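Local coordinates for protein R-imine reductase (Streptomyces kanamyceticus, PDB 3ZGY) that catalyses the R-selective, NADPH-dependent reduction of an imine substrate, at residues Ala273-Pro276 with Arg277-Ala281. Sequence-based numbering, arbitrary orientation.
Sequences AELP and RFIKA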
loop_
_atom_site.group_PDB
_atom_site.type_symbol
_atom_site.label_atom_id
_atom_site.label_comp_id
_atom_site.label_asym_id
_atom_site.label_seq_id
_atom_site.Cartn_x
_atom_site.Cartn_y
_atom_site.Cartn_z
ATOM N N ALA D 273 7.952 10.759 13.281
ATOM C CA ALA D 273 6.657 11.338 12.942
ATOM C C ALA D 273 6.625 12.047 11.573
ATOM O O ALA D 273 5.610 12.662 11.235
ATOM C CB ALA D 273 6.214 12.302 14.017
ATOM N N GLU D 274 7.652 11.887 10.744
ATOM C CA GLU D 274 7.612 12.524 9.436
ATOM C C GLU D 274 6.462 12.055 8.533
ATOM O O GLU D 274 5.669 12.872 8.028
ATOM C CB GLU D 274 8.935 12.384 8.759
ATOM C CG GLU D 274 9.974 13.291 9.404
ATOM C CD GLU D 274 11.371 12.738 9.278
ATOM O OE1 GLU D 274 11.774 12.375 8.156
ATOM O OE2 GLU D 274 12.078 12.663 10.301
ATOM N N LEU D 275 6.261 10.754 8.447
ATOM C CA LEU D 275 5.171 10.254 7.636
ATOM C C LEU D 275 3.794 10.793 8.070
ATOM O O LEU D 275 3.063 11.323 7.235
ATOM C CB LEU D 275 5.210 8.731 7.544
ATOM C CG LEU D 275 4.013 8.091 6.875
ATOM C CD1 LEU D 275 3.795 8.623 5.468
ATOM C CD2 LEU D 275 4.256 6.596 6.862
ATOM N N PRO D 276 3.435 10.679 9.360
ATOM C CA PRO D 276 2.134 11.261 9.790
ATOM C C PRO D 276 2.019 12.769 9.560
ATOM O O PRO D 276 0.931 13.249 9.239
ATOM C CB PRO D 276 2.098 10.980 11.273
ATOM C CG PRO D 276 2.954 9.776 11.441
ATOM C CD PRO D 276 4.049 9.874 10.427
ATOM N N ARG D 277 3.126 13.499 9.674
ATOM C CA ARG D 277 3.112 14.935 9.351
ATOM C C ARG D 277 2.860 15.183 7.865
ATOM O O ARG D 277 2.008 16.012 7.491
ATOM C CB ARG D 277 4.420 15.595 9.727
ATOM C CG ARG D 277 4.483 15.895 11.210
ATOM C CD ARG D 277 5.665 16.763 11.583
ATOM N NE ARG D 277 6.127 16.507 12.939
ATOM C CZ ARG D 277 7.292 15.937 13.265
ATOM N NH1 ARG D 277 8.154 15.523 12.343
ATOM N NH2 ARG D 277 7.594 15.771 14.557
ATOM N N PHE D 278 3.596 14.459 7.021
ATOM C CA PHE D 278 3.331 14.506 5.587
ATOM C C PHE D 278 1.857 14.263 5.235
ATOM O O PHE D 278 1.238 15.031 4.503
ATOM C CB PHE D 278 4.169 13.486 4.886
ATOM C CG PHE D 278 3.944 13.467 3.442
ATOM C CD1 PHE D 278 4.544 14.396 2.639
ATOM C CD2 PHE D 278 3.098 12.541 2.880
ATOM C CE1 PHE D 278 4.346 14.388 1.272
ATOM C CE2 PHE D 278 2.876 12.541 1.534
ATOM C CZ PHE D 278 3.502 13.464 0.720
ATOM N N ILE D 279 1.294 13.200 5.782
ATOM C CA ILE D 279 -0.102 12.924 5.580
ATOM C C ILE D 279 -0.984 14.134 5.949
ATOM O O ILE D 279 -1.866 14.492 5.209
ATOM C CB ILE D 279 -0.484 11.679 6.403
ATOM C CG1 ILE D 279 0.182 10.468 5.819
ATOM C CG2 ILE D 279 -1.990 11.428 6.442
ATOM C CD1 ILE D 279 -0.043 9.228 6.629
ATOM N N LYS D 280 -0.734 14.754 7.107
ATOM C CA LYS D 280 -1.542 15.887 7.602
ATOM C C LYS D 280 -1.288 17.116 6.737
ATOM O O LYS D 280 -2.234 17.820 6.379
ATOM C CB LYS D 280 -1.162 16.200 9.057
ATOM C CG LYS D 280 -1.896 17.340 9.720
ATOM C CD LYS D 280 -3.365 17.002 9.956
ATOM C CE LYS D 280 -4.140 18.084 10.710
ATOM N NZ LYS D 280 -3.660 19.489 10.505
ATOM N N ALA D 281 -0.030 17.340 6.355
ATOM C CA ALA D 281 0.253 18.416 5.438
ATOM C C ALA D 281 -0.669 18.365 4.201
ATOM O O ALA D 281 -1.325 19.377 3.893
ATOM C CB ALA D 281 1.710 18.427 5.028
#
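Arg277 N donates to Ala273 O at 3.1 Å, the first of four successive i to i+4 bonds that open helix 274-291. Phe278 N reaches Glu274 O at 2.8 Å, and this bond is almost perfectly straight (179°). Ile279 N to Leu275 O and Lys280 N to Pro276 O continue the pattern. Ala273 is the N-cap. Pro276 sits in the first turn, where a ring nitrogen without a hydrogen costs no helical bond.

The Arg277 side chain runs back toward the N-terminal end of the helix. Its CG lies anti to the carbonyl carbon (chi1 -80°), and the chain is extended from there to NE. This lays one face of the guanidinium over Ala273 CB, 3.8 Å from NH2. NH2 also forms a salt bridge with Glu267 of helix 252-269, so the first turn is tied to the preceding helix. The segment belongs to the helical C-terminal domain of the reductive aminase-like family, at the interface of the dimer. Glu274 and Arg277 have nearly coplanar end groups, but Glu274 OE2 and Arg277 NH1 are 5.3 Å apart. The carboxylate instead pairs through OE1 with Arg285 of the second subunit.

On another side of the helix, Leu275 CD1 meets Ile279 CD1 at 4.1 Å. Leu275 also packs on Phe278 of the second subunit, and Ile279 on its Trp195. Pro276 rests on Ile263 and Gln203 of its own chain.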